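CAS3 Metal dependent phosphohydrolase (Methanocaldococcus jannaschii, PDB 3S4L) cleaves single-stranded DNA and RNA as the HD nuclease of a CRISPR defence system, needing magnesium for its action on DNA. Local coordinates at residues Y98-L103 with I115-V120; G88-L93 with L146-K151. All blocks are in the same frame, centred on the assembly; numbering follows the deposited sequence.

Contact 1 of 2, residues Y98-L103 with I115-V120; sequences YTYHIL and IGALTV
Thr99 OG1 is held from its own helix and met from the facing one: its hydrogen bond goes to the backbone O of Ser95, one turn earlier, while both methyls of Val120 close in on it, CG2 at 3.7 Å from OG1. The two side chains meet tip to tip. OG1 stands anti to the carbonyl carbon and beside the backbone N (chi1 -66°), the position from which it reaches back to Ser95. The other branch, CG2, then faces helix 110-121, where it touches Val120 CG2 and lies 4.0 Å from Ala117 CA.

Small residues let the backbones come close. Leu103 CD1 rests directly on the alpha carbon of Gly116, 3.6 Å from CA, using space that the missing side chain leaves. At the next residue, Ala117 CB meets Tyr100 CB at 3.6 Å, and this methyl also sits at the edge of the tyrosine ring, near its plane. The tyrosine side chain also touches Lys110 and Ala113 of the same facing helix, and its ring meets that of Phe187. The two helical segments run nearly antiparallel, at 158°, with their axes 8.1 Å apart, as in a helical hairpin.

On the 115-120 segment, Ile115 O accepts from both Thr119 N and Thr119 OG1, the hydroxyl at 2.8 Å from Ile115 O, and the donors approach from opposite faces of the carbonyl plane. No hydrogen bond crosses between the segments. Val120 O is hydrogen-bonded to ND1 of the metal ligand His123, an interaction suited to fixing the rotation of that imidazole. With its hydroxyl bonded to Ser95 O, Thr99 can sit against the Val120 methyls without a polar partner across the interface, which leaves a buried, mainly apolar fit beside the metal centre of this HD domain.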
ATOM      1  N   TYR A  98       5.370   2.479   3.593  1.00 31.43           N
ATOM      2  CA  TYR A  98       6.125   1.232   3.722  1.00 31.28           C
ATOM      3  C   TYR A  98       6.242   0.481   2.388  1.00 30.53           C
ATOM      4  O   TYR A  98       7.253  -0.176   2.105  1.00 26.77           O
ATOM      5  CB  TYR A  98       5.534   0.327   4.799  1.00 31.09           C
ATOM      6  CG  TYR A  98       5.827   0.823   6.174  1.00 28.57           C
ATOM      7  CD1 TYR A  98       7.105   0.703   6.713  1.00 25.96           C
ATOM      8  CD2 TYR A  98       4.834   1.436   6.938  1.00 25.64           C
ATOM      9  CE1 TYR A  98       7.391   1.188   7.986  1.00 28.66           C
ATOM     10  CE2 TYR A  98       5.102   1.904   8.221  1.00 25.74           C
ATOM     11  CZ  TYR A  98       6.377   1.781   8.728  1.00 27.08           C
ATOM     12  OH  TYR A  98       6.631   2.243   9.979  1.00 33.05           O
ATOM     13  N   THR A  99       5.202   0.583   1.572  1.00 25.19           N
ATOM     14  CA  THR A  99       5.196  -0.102   0.290  1.00 27.01           C
ATOM     15  C   THR A  99       6.325   0.438  -0.553  1.00 31.48           C
ATOM     16  O   THR A  99       7.071  -0.315  -1.178  1.00 30.63           O
ATOM     17  CB  THR A  99       3.858   0.077  -0.443  1.00 25.15           C
ATOM     18  OG1 THR A  99       2.825  -0.583   0.300  1.00 28.74           O
ATOM     19  CG2 THR A  99       3.932  -0.508  -1.850  1.00 22.29           C
ATOM     20  N   TYR A 100       6.458   1.755  -0.563  1.00 27.86           N
ATOM     21  CA  TYR A 100       7.473   2.370  -1.383  1.00 23.61           C
ATOM     22  C   TYR A 100       8.868   1.867  -1.005  1.00 26.65           C
ATOM     23  O   TYR A 100       9.642   1.452  -1.872  1.00 29.79           O
ATOM     24  CB  TYR A 100       7.424   3.890  -1.266  1.00 22.39           C
ATOM     25  CG  TYR A 100       8.552   4.519  -2.036  1.00 23.05           C
ATOM     26  CD1 TYR A 100       9.758   4.829  -1.418  1.00 22.81           C
ATOM     27  CD2 TYR A 100       8.425   4.769  -3.393  1.00 27.59           C
ATOM     28  CE1 TYR A 100      10.816   5.404  -2.144  1.00 28.75           C
ATOM     29  CE2 TYR A 100       9.464   5.333  -4.125  1.00 34.53           C
ATOM     30  CZ  TYR A 100      10.655   5.651  -3.494  1.00 35.28           C
ATOM     31  OH  TYR A 100      11.676   6.216  -4.224  1.00 40.35           O
ATOM     32  N   HIS A 101       9.213   1.928   0.278  1.00 26.38           N
ATOM     33  CA  HIS A 101      10.587   1.569   0.664  1.00 34.41           C
ATOM     34  C   HIS A 101      10.865   0.092   0.431  1.00 35.17           C
ATOM     35  O   HIS A 101      11.942  -0.288  -0.014  1.00 39.87           O
ATOM     36  CB  HIS A 101      10.908   1.975   2.105  1.00 33.43           C
ATOM     37  CG  HIS A 101      10.947   3.451   2.294  1.00 36.99           C
ATOM     38  ND1 HIS A 101      11.969   4.234   1.800  1.00 41.49           N
ATOM     39  CD2 HIS A 101      10.065   4.301   2.872  1.00 38.62           C
ATOM     40  CE1 HIS A 101      11.723   5.501   2.086  1.00 41.33           C
ATOM     41  NE2 HIS A 101      10.573   5.568   2.736  1.00 39.82           N
ATOM     42  N   ILE A 102       9.869  -0.734   0.704  1.00 34.16           N
ATOM     43  CA  ILE A 102      10.018  -2.153   0.473  1.00 33.60           C
ATOM     44  C   ILE A 102      10.137  -2.460  -1.028  1.00 37.89           C
ATOM     45  O   ILE A 102      10.979  -3.262  -1.409  1.00 29.94           O
ATOM     46  CB  ILE A 102       8.916  -2.953   1.169  1.00 30.95           C
ATOM     47  CG1 ILE A 102       9.226  -2.997   2.668  1.00 31.75           C
ATOM     48  CG2 ILE A 102       8.842  -4.382   0.601  1.00 30.38           C
ATOM     49  CD1 ILE A 102       8.016  -2.988   3.536  1.00 31.71           C
ATOM     50  N   LEU A 103       9.354  -1.797  -1.883  1.00 39.06           N
ATOM     51  CA  LEU A 103       9.490  -2.017  -3.327  1.00 36.03           C
ATOM     52  C   LEU A 103      10.859  -1.587  -3.840  1.00 39.54           C
ATOM     53  O   LEU A 103      11.457  -2.256  -4.686  1.00 41.47           O
ATOM     54  CB  LEU A 103       8.384  -1.312  -4.115  1.00 33.71           C
ATOM     55  CG  LEU A 103       6.971  -1.901  -4.009  1.00 28.15           C
ATOM     56  CD1 LEU A 103       5.972  -0.991  -4.744  1.00 24.64           C
ATOM     57  CD2 LEU A 103       6.953  -3.328  -4.575  1.00 20.69           C
ATOM     58  N   ILE A 115       5.169   3.930  -8.395  1.00 30.44           N
ATOM     59  CA  ILE A 115       3.871   3.574  -8.949  1.00 34.98           C
ATOM     60  C   ILE A 115       3.140   2.566  -8.063  1.00 32.94           C
ATOM     61  O   ILE A 115       1.915   2.580  -7.966  1.00 28.15           O
ATOM     62  CB  ILE A 115       3.975   2.990 -10.344  1.00 40.45           C
ATOM     63  CG1 ILE A 115       2.588   2.704 -10.853  1.00 41.32           C
ATOM     64  CG2 ILE A 115       4.653   1.649 -10.308  1.00 46.59           C
ATOM     65  CD1 ILE A 115       2.585   1.706 -11.943  1.00 51.93           C
ATOM     66  N   GLY A 116       3.892   1.672  -7.429  1.00 29.18           N
ATOM     67  CA  GLY A 116       3.288   0.714  -6.515  1.00 23.16           C
ATOM     68  C   GLY A 116       2.746   1.437  -5.299  1.00 29.89           C
ATOM     69  O   GLY A 116       1.618   1.195  -4.891  1.00 26.73           O
ATOM     70  N   ALA A 117       3.544   2.343  -4.733  1.00 26.30           N
ATOM     71  CA  ALA A 117       3.139   3.065  -3.532  1.00 27.04           C
ATOM     72  C   ALA A 117       1.907   3.939  -3.783  1.00 27.60           C
ATOM     73  O   ALA A 117       1.020   4.044  -2.929  1.00 28.79           O
ATOM     74  CB  ALA A 117       4.298   3.916  -2.996  1.00 30.41           C
ATOM     75  N   LEU A 118       1.868   4.567  -4.953  1.00 28.17           N
ATOM     76  CA  LEU A 118       0.738   5.392  -5.365  1.00 29.79           C
ATOM     77  C   LEU A 118      -0.533   4.557  -5.515  1.00 33.33           C
ATOM     78  O   LEU A 118      -1.618   4.996  -5.161  1.00 33.35           O
ATOM     79  CB  LEU A 118       1.054   6.084  -6.695  1.00 35.17           C
ATOM     80  CG  LEU A 118       0.016   7.073  -7.233  1.00 37.34           C
ATOM     81  CD1 LEU A 118      -0.297   8.138  -6.180  1.00 33.09           C
ATOM     82  CD2 LEU A 118       0.528   7.708  -8.515  1.00 40.12           C
ATOM     83  N   THR A 119      -0.391   3.346  -6.040  1.00 30.42           N
ATOM     84  CA  THR A 119      -1.530   2.458  -6.185  1.00 30.59           C
ATOM     85  C   THR A 119      -2.086   2.158  -4.801  1.00 34.30           C
ATOM     86  O   THR A 119      -3.305   2.185  -4.575  1.00 30.14           O
ATOM     87  CB  THR A 119      -1.106   1.145  -6.862  1.00 29.27           C
ATOM     88  OG1 THR A 119      -0.616   1.434  -8.175  1.00 38.82           O
ATOM     89  CG2 THR A 119      -2.282   0.191  -6.958  1.00 28.28           C
ATOM     90  N   VAL A 120      -1.169   1.868  -3.880  1.00 27.58           N
ATOM     91  CA  VAL A 120      -1.514   1.586  -2.502  1.00 24.68           C
ATOM     92  C   VAL A 120      -2.138   2.813  -1.802  1.00 30.99           C
ATOM     93  O   VAL A 120      -3.071   2.681  -1.004  1.00 31.09           O
ATOM     94  CB  VAL A 120      -0.282   1.110  -1.731  1.00 26.50           C
ATOM     95  CG1 VAL A 120      -0.491   1.323  -0.232  1.00 27.30           C
ATOM     96  CG2 VAL A 120       0.012  -0.366  -2.051  1.00 24.33           C
TER

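Contact 2 of 2, residues G88-L93 with L146-K151; sequences GFRHEL and LDKLKK. With CA (calcium ion), chain C.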
ATOM      1  N   GLY A  88     -10.354  11.030  10.904  1.00 47.14           N
ATOM      2  CA  GLY A  88      -9.764  11.337   9.618  1.00 48.01           C
ATOM      3  C   GLY A  88      -8.539  10.504   9.281  1.00 44.80           C
ATOM      4  O   GLY A  88      -8.023  10.584   8.157  1.00 44.40           O
ATOM      5  N   PHE A  89      -8.051   9.712  10.236  1.00 36.17           N
ATOM      6  CA  PHE A  89      -6.875   8.910   9.932  1.00 37.15           C
ATOM      7  C   PHE A  89      -7.108   8.018   8.705  1.00 33.10           C
ATOM      8  O   PHE A  89      -8.167   7.394   8.565  1.00 40.66           O
ATOM      9  CB  PHE A  89      -6.418   8.049  11.099  1.00 34.20           C
ATOM     10  CG  PHE A  89      -5.254   7.156  10.745  1.00 32.44           C
ATOM     11  CD1 PHE A  89      -3.966   7.684  10.596  1.00 30.22           C
ATOM     12  CD2 PHE A  89      -5.445   5.796  10.529  1.00 27.79           C
ATOM     13  CE1 PHE A  89      -2.871   6.856  10.243  1.00 31.30           C
ATOM     14  CE2 PHE A  89      -4.361   4.957  10.196  1.00 27.73           C
ATOM     15  CZ  PHE A  89      -3.074   5.482  10.046  1.00 27.70           C
ATOM     16  N   ARG A  90      -6.121   7.972   7.814  1.00 23.78           N
ATOM     17  CA  ARG A  90      -6.226   7.165   6.588  1.00 28.20           C
ATOM     18  C   ARG A  90      -5.056   6.184   6.474  1.00 26.52           C
ATOM     19  O   ARG A  90      -3.923   6.567   6.181  1.00 25.10           O
ATOM     20  CB  ARG A  90      -6.307   8.072   5.364  1.00 30.75           C
ATOM     21  CG  ARG A  90      -7.373   9.136   5.497  1.00 37.03           C
ATOM     22  CD  ARG A  90      -8.692   8.750   4.863  1.00 45.65           C
ATOM     23  NE  ARG A  90      -9.030   7.340   5.009  1.00 56.44           N
ATOM     24  CZ  ARG A  90      -9.479   6.580   4.014  1.00 64.62           C
ATOM     25  NH1 ARG A  90      -9.626   7.104   2.803  1.00 68.98           N
ATOM     26  NH2 ARG A  90      -9.776   5.300   4.223  1.00 65.06           N
ATOM     27  N   HIS A  91      -5.344   4.915   6.743  1.00 29.07           N
ATOM     28  CA  HIS A  91      -4.322   3.876   6.787  1.00 26.71           C
ATOM     29  C   HIS A  91      -3.502   3.773   5.498  1.00 27.53           C
ATOM     30  O   HIS A  91      -2.305   3.462   5.540  1.00 33.38           O
ATOM     31  CB  HIS A  91      -4.968   2.525   7.074  1.00 25.51           C
ATOM     32  CG  HIS A  91      -5.892   2.063   5.992  1.00 24.90           C
ATOM     33  ND1 HIS A  91      -7.166   2.548   5.834  1.00 29.94           N
ATOM     34  CD2 HIS A  91      -5.715   1.140   5.016  1.00 29.29           C
ATOM     35  CE1 HIS A  91      -7.742   1.957   4.799  1.00 22.54           C
ATOM     36  NE2 HIS A  91      -6.881   1.107   4.291  1.00 28.08           N
ATOM     37  N   GLU A  92      -4.130   4.044   4.356  1.00 27.02           N
ATOM     38  CA  GLU A  92      -3.453   3.824   3.073  1.00 29.83           C
ATOM     39  C   GLU A  92      -2.229   4.714   2.859  1.00 34.54           C
ATOM     40  O   GLU A  92      -1.318   4.350   2.108  1.00 32.22           O
ATOM     41  CB  GLU A  92      -4.416   3.933   1.877  1.00 27.98           C
ATOM     42  CG  GLU A  92      -5.104   5.269   1.717  1.00 40.10           C
ATOM     43  CD  GLU A  92      -6.493   5.286   2.361  1.00 46.13           C
ATOM     44  OE1 GLU A  92      -6.624   4.857   3.529  1.00 41.47           O
ATOM     45  OE2 GLU A  92      -7.454   5.719   1.691  1.00 54.70           O
ATOM     46  N   LEU A  93      -2.208   5.880   3.503  1.00 32.31           N
ATOM     47  CA  LEU A  93      -1.058   6.792   3.376  1.00 29.16           C
ATOM     48  C   LEU A  93       0.151   6.178   4.071  1.00 25.68           C
ATOM     49  O   LEU A  93       1.278   6.262   3.586  1.00 22.91           O
ATOM     50  CB  LEU A  93      -1.365   8.170   3.966  1.00 29.88           C
ATOM     51  CG  LEU A  93      -2.078   9.220   3.100  1.00 36.36           C
ATOM     52  CD1 LEU A  93      -3.360   8.718   2.485  1.00 37.16           C
ATOM     53  CD2 LEU A  93      -2.344  10.474   3.942  1.00 41.29           C
ATOM     54  N   LEU A 146      -1.746  16.337   5.986  1.00 34.65           N
ATOM     55  CA  LEU A 146      -1.673  16.639   7.411  1.00 32.56           C
ATOM     56  C   LEU A 146      -2.970  16.284   8.137  1.00 31.38           C
ATOM     57  O   LEU A 146      -2.951  15.856   9.289  1.00 34.98           O
ATOM     58  CB  LEU A 146      -1.328  18.121   7.668  1.00 33.36           C
ATOM     59  CG  LEU A 146       0.046  18.656   7.250  1.00 35.29           C
ATOM     60  CD1 LEU A 146       0.091  20.136   7.541  1.00 35.56           C
ATOM     61  CD2 LEU A 146       1.173  17.945   7.978  1.00 39.89           C
ATOM     62  N   ASP A 147      -4.099  16.502   7.483  1.00 30.31           N
ATOM     63  CA  ASP A 147      -5.377  16.085   8.046  1.00 40.74           C
ATOM     64  C   ASP A 147      -5.423  14.554   8.254  1.00 44.39           C
ATOM     65  O   ASP A 147      -5.879  14.055   9.289  1.00 41.45           O
ATOM     66  CB  ASP A 147      -6.523  16.503   7.101  1.00 43.64           C
ATOM     67  CG  ASP A 147      -6.799  18.007   7.129  1.00 46.20           C
ATOM     68  OD1 ASP A 147      -6.322  18.684   8.069  1.00 43.75           O
ATOM     69  OD2 ASP A 147      -7.511  18.511   6.223  1.00 46.77           O
ATOM     70  N   LYS A 148      -4.946  13.812   7.263  1.00 36.66           N
ATOM     71  CA  LYS A 148      -5.171  12.371   7.255  1.00 42.17           C
ATOM     72  C   LYS A 148      -4.146  11.626   8.098  1.00 43.74           C
ATOM     73  O   LYS A 148      -4.283  10.432   8.362  1.00 40.88           O
ATOM     74  CB  LYS A 148      -5.214  11.834   5.823  1.00 31.39           C
ATOM     75  CG  LYS A 148      -6.398  12.335   4.986  1.00 29.48           C
ATOM     76  CD  LYS A 148      -6.171  11.955   3.502  1.00 34.39           C
ATOM     77  CE  LYS A 148      -7.436  12.087   2.653  1.00 41.13           C
ATOM     78  NZ  LYS A 148      -7.314  11.249   1.410  1.00 46.34           N
ATOM     79  N   LEU A 149      -3.123  12.349   8.532  1.00 36.35           N
ATOM     80  CA  LEU A 149      -2.082  11.754   9.359  1.00 30.92           C
ATOM     81  C   LEU A 149      -2.062  12.365  10.756  1.00 38.36           C
ATOM     82  O   LEU A 149      -1.291  11.943  11.622  1.00 37.50           O
ATOM     83  CB  LEU A 149      -0.720  11.881   8.670  1.00 25.01           C
ATOM     84  CG  LEU A 149      -0.667  10.908   7.502  1.00 26.89           C
ATOM     85  CD1 LEU A 149       0.619  11.023   6.699  1.00 29.00           C
ATOM     86  CD2 LEU A 149      -0.843   9.493   8.078  1.00 22.31           C
ATOM     87  N   LYS A 150      -2.927  13.349  10.976  1.00 40.91           N
ATOM     88  CA  LYS A 150      -2.952  14.060  12.255  1.00 42.23           C
ATOM     89  C   LYS A 150      -2.895  13.096  13.441  1.00 45.85           C
ATOM     90  O   LYS A 150      -2.048  13.240  14.329  1.00 42.63           O
ATOM     91  CB  LYS A 150      -4.200  14.941  12.365  1.00 41.58           C
ATOM     92  CG  LYS A 150      -4.163  15.918  13.550  1.00 42.86           C
ATOM     93  CD  LYS A 150      -5.353  16.874  13.521  1.00 42.72           C
ATOM     94  CE  LYS A 150      -5.171  18.014  14.519  1.00 49.54           C
ATOM     95  NZ  LYS A 150      -5.137  17.517  15.925  1.00 56.60           N
ATOM     96  N   LYS A 151      -3.786  12.104  13.444  1.00 44.06           N
ATOM     97  CA  LYS A 151      -3.880  11.171  14.575  1.00 41.35           C
ATOM     98  C   LYS A 151      -2.964   9.942  14.473  1.00 38.62           C
ATOM     99  O   LYS A 151      -3.106   8.999  15.250  1.00 40.92           O
ATOM    100  CB  LYS A 151      -5.332  10.738  14.815  1.00 42.81           C
ATOM    101  CG  LYS A 151      -6.189  11.808  15.455  1.00 53.63           C
ATOM    102  CD  LYS A 151      -5.408  12.514  16.553  1.00 64.43           C
ATOM    103  CE  LYS A 151      -6.302  13.315  17.489  1.00 74.04           C
ATOM    104  NZ  LYS A 151      -5.560  13.685  18.735  1.00 75.95           N
TER
HETATM  105 CA    CA C 501      -7.570  -0.536   2.826  1.00 24.32          CA
HETATM  106  O   HOH W   1      -9.484  -1.901   4.389  1.00 70.93           O
HETATM  107  O   HOH W   2      -8.066  -2.590   1.869  1.00 36.40           O
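Lys148 crosses Arg90 with its aliphatic stem laid against the arginine's. From its CB, 3.5 Å from Arg90 CG and also against Leu93 CD2, the lysine passes to CG, which lies 3.4 Å from Arg90 CG in a tight carbon-to-carbon contact. CD still touches Arg90 CG and lies near Leu93 CD2, and CE runs past Arg90 CG and CD. The chain is extended beyond CG, which carries NZ to 4.9 Å from Arg90 NH1; the like charges thus stay apart while the stems pack. Glu92 probably moderates this repulsion: its OE2 is 2.8 Å from Arg90 NH1 in a salt bridge of charges alone, the oxygen lying well out of the guanidinium plane.

The backbone carbonyl of Lys148 binds the loop ahead of helix 91-107. Arg90 N donates to Lys148 O (3.1 Å, angle at the hydrogen 150°), and Phe89 CA adds a CA-H...O contact to the same oxygen at 3.4 Å. On the apolar side, Leu93 CD2 packs 4.0 Å from Leu149 CG, and Phe89 CE1 meets Leu149 CD2.

His91, which follows Arg90, has its CB directed away from this interface and binds the calcium ion through NE2 at 2.3 Å; two waters, Asp67, His123 and His124 are further ligands, at the position of the catalytic magnesium. The contact therefore fastens the C-terminal part of helix 142-149 to the start of helix 91-107 directly behind a metal ligand, with helix 181-197 packing on both leucines through Val188, Ile184 and Ile185.

How the contacts relate
After the metal ligand Asp67, the chain enters residues 88-93, the first half of contact 2, and continues along helix 91-107, which the two contacts share. It reverses before helix 110-121, and contact 1 closes that short hairpin. It then passes the metal ligands His123 and His124 and reaches helix 142-149, where contact 2 closes a loop of 52 intervening residues. Contact 1 is thus nested wholly within contact 2. Their centres are about 17 Å apart, yet they touch where Val120 O packs against Glu92 CB. Contact 1 ties the hairpin together in the core, whereas contact 2 brings a later helix onto the beginning of its first arm.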